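Local coordinates for protein Pyrsv_gp04 (Pyrobaculum spherical virus, PDB 2VXZ) that is of unknown function but probably acts as a helix-turn-helix transcriptional regulator of an archaeal virus, at residues L135-G140 and Y151-K157. Numbering follows the deposited sequence.
Sequences LKMIYG and YLTANRK
The Tyr151 ring receives Leu135 CB on one face, a CH-pi contact 3.9 Å from the ring centroid and 17° off the normal, while the Gly140 carbonyl oxygen lies in plane at its edge, 3.1 Å from Tyr151 CE1. Lys136 runs obliquely past the phenol end of the same ring, with its CB and CE near Tyr151 OH; that hydroxyl is hydrogen-bonded to Asn132, one turn back on helix 125-139. The second ring, Tyr139, carries Ile138 CG2 over the centre of one face and Leu135 CD2 in plane at its edge. Its CE1 comes 3.7 Å from Thr153 CA, and Thr153 lies alongside it, with CG2 turned to the ring and OG1 bonded to the Leu92 carbonyl. With CG beside the backbone N (chi1 -60°), the Tyr139 ring also touches Ile95 of strand 94-95 and Val87 of helix 69-89. Beyond the rings the backbone takes over: Lys157 N donates to Ile138 O at 2.7 Å, nearly straight at 165°, and Arg156 CA adds a CA-H...O contact to the same oxygen. One residue on, a water donates to Tyr139 O and accepts from the side-chain amide Asn155 ND2. Thus, of two carbonyls at the C-terminal end of helix 125-139, Ile138 O takes a main-chain N-H from Lys157, whereas Tyr139 O reaches Asn155 through a water; Tyr151 packs strand 151-152 on the helix, and Tyr139 packs the helix end on 153-156.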
loop_
_atom_site.group_PDB
_atom_site.type_symbol
_atom_site.label_atom_id
_atom_site.label_comp_id
_atom_site.label_asym_id
_atom_site.label_seq_id
_atom_site.Cartn_x
_atom_site.Cartn_y
_atom_site.Cartn_z
ATOM N N LEU A 135 7.202 -1.132 7.828
ATOM C CA LEU A 135 8.275 -0.845 8.784
ATOM C C LEU A 135 9.150 -2.078 8.998
ATOM O O LEU A 135 10.376 -1.984 9.099
ATOM C CB LEU A 135 7.726 -0.335 10.119
ATOM C CG LEU A 135 7.176 1.081 10.140
ATOM C CD1 LEU A 135 6.487 1.385 11.455
ATOM C CD2 LEU A 135 8.263 2.117 9.881
ATOM N N LYS A 136 8.533 -3.240 9.055
ATOM C CA LYS A 136 9.291 -4.469 9.268
ATOM C C LYS A 136 10.203 -4.770 8.075
ATOM O O LYS A 136 11.305 -5.327 8.230
ATOM C CB LYS A 136 8.309 -5.609 9.527
ATOM C CG LYS A 136 8.820 -6.727 10.373
ATOM C CD LYS A 136 7.667 -7.648 10.730
ATOM C CE LYS A 136 7.625 -7.926 12.214
ATOM N NZ LYS A 136 6.578 -8.935 12.555
HETATM N N MSE A 137 9.751 -4.409 6.874
HETATM C CA MSE A 137 10.563 -4.590 5.662
HETATM C C MSE A 137 11.806 -3.708 5.665
HETATM O O MSE A 137 12.844 -4.096 5.132
HETATM C CB MSE A 137 9.758 -4.282 4.409
HETATM C CG MSE A 137 8.710 -5.303 4.126
HETATM SE SE MSE A 137 7.669 -4.767 2.570
HETATM C CE MSE A 137 9.057 -3.971 1.550
ATOM N N ILE A 138 11.689 -2.523 6.272
ATOM C CA ILE A 138 12.761 -1.544 6.287
ATOM C C ILE A 138 13.757 -1.770 7.438
ATOM O O ILE A 138 14.977 -1.674 7.238
ATOM C CB ILE A 138 12.208 -0.108 6.381
ATOM C CG1 ILE A 138 11.272 0.200 5.206
ATOM C CG2 ILE A 138 13.353 0.893 6.434
ATOM C CD1 ILE A 138 10.458 1.468 5.378
ATOM N N TYR A 139 13.227 -2.061 8.628
ATOM C CA TYR A 139 13.990 -2.034 9.883
ATOM C C TYR A 139 14.124 -3.413 10.537
ATOM O O TYR A 139 14.787 -3.551 11.576
ATOM C CB TYR A 139 13.338 -1.035 10.875
ATOM C CG TYR A 139 13.287 0.389 10.336
ATOM C CD1 TYR A 139 14.450 1.121 10.158
ATOM C CD2 TYR A 139 12.081 0.983 9.981
ATOM C CE1 TYR A 139 14.415 2.409 9.654
ATOM C CE2 TYR A 139 12.043 2.271 9.461
ATOM C CZ TYR A 139 13.212 2.976 9.297
ATOM O OH TYR A 139 13.206 4.250 8.758
ATOM N N GLY A 140 13.507 -4.436 9.955
ATOM C CA GLY A 140 13.541 -5.776 10.537
ATOM C C GLY A 140 12.571 -5.919 11.692
ATOM O O GLY A 140 11.720 -5.058 11.908
ATOM N N TYR A 151 10.089 0.090 16.329
ATOM C CA TYR A 151 11.239 -0.281 15.493
ATOM C C TYR A 151 12.364 0.702 15.750
ATOM O O TYR A 151 12.118 1.894 15.845
ATOM C CB TYR A 151 10.842 -0.216 14.001
ATOM C CG TYR A 151 9.812 -1.258 13.643
ATOM C CD1 TYR A 151 10.204 -2.512 13.198
ATOM C CD2 TYR A 151 8.449 -1.027 13.828
ATOM C CE1 TYR A 151 9.255 -3.507 12.915
ATOM C CE2 TYR A 151 7.499 -2.018 13.550
ATOM C CZ TYR A 151 7.915 -3.251 13.083
ATOM O OH TYR A 151 6.984 -4.244 12.823
ATOM N N LEU A 152 13.591 0.197 15.835
ATOM C CA LEU A 152 14.771 1.037 15.993
ATOM C C LEU A 152 15.252 1.418 14.608
ATOM O O LEU A 152 15.544 0.541 13.790
ATOM C CB LEU A 152 15.875 0.285 16.741
ATOM C CG LEU A 152 15.532 -0.181 18.149
ATOM C CD1 LEU A 152 16.661 -1.043 18.720
ATOM C CD2 LEU A 152 15.248 1.025 19.053
ATOM N N THR A 153 15.336 2.716 14.340
ATOM C CA THR A 153 15.751 3.167 13.004
ATOM C C THR A 153 17.222 2.822 12.732
ATOM O O THR A 153 17.612 2.606 11.580
ATOM C CB THR A 153 15.422 4.660 12.753
ATOM O OG1 THR A 153 16.047 5.480 13.750
ATOM C CG2 THR A 153 13.892 4.885 12.742
ATOM N N ALA A 154 18.029 2.678 13.792
ATOM C CA ALA A 154 19.411 2.170 13.640
ATOM C C ALA A 154 19.521 0.777 12.998
ATOM O O ALA A 154 20.597 0.384 12.537
ATOM C CB ALA A 154 20.105 2.155 15.002
ATOM N N ASN A 155 18.433 0.007 13.005
ATOM C CA ASN A 155 18.424 -1.341 12.436
ATOM C C ASN A 155 18.035 -1.383 10.944
ATOM O O ASN A 155 17.767 -2.466 10.411
ATOM C CB ASN A 155 17.477 -2.254 13.236
ATOM C CG ASN A 155 18.035 -2.660 14.575
ATOM O OD1 ASN A 155 19.155 -2.284 14.942
ATOM N ND2 ASN A 155 17.265 -3.461 15.320
ATOM N N ARG A 156 18.005 -0.218 10.289
ATOM C CA ARG A 156 17.744 -0.122 8.846
ATOM C C ARG A 156 18.459 -1.219 8.050
ATOM O O ARG A 156 19.676 -1.386 8.172
ATOM C CB ARG A 156 18.161 1.258 8.315
ATOM C CG ARG A 156 17.898 1.472 6.820
ATOM C CD ARG A 156 18.753 2.601 6.251
ATOM N NE ARG A 156 18.479 2.835 4.828
ATOM C CZ ARG A 156 19.364 2.774 3.832
ATOM N NH1 ARG A 156 20.647 2.471 4.032
ATOM N NH2 ARG A 156 18.946 3.024 2.596
ATOM N N LYS A 157 17.665 -1.942 7.251
ATOM C CA LYS A 157 18.056 -3.071 6.396
ATOM C C LYS A 157 17.721 -4.422 7.040
ATOM O O LYS A 157 16.572 -4.887 6.970
ATOM C CB LYS A 157 19.517 -3.016 5.965
ATOM C CG LYS A 157 19.849 -4.058 4.926
ATOM C CD LYS A 157 21.054 -3.674 4.078
ATOM C CE LYS A 157 20.996 -4.345 2.731
ATOM N NZ LYS A 157 19.761 -3.995 1.978
HETATM O O HOH W 1 14.908 -4.311 13.972
#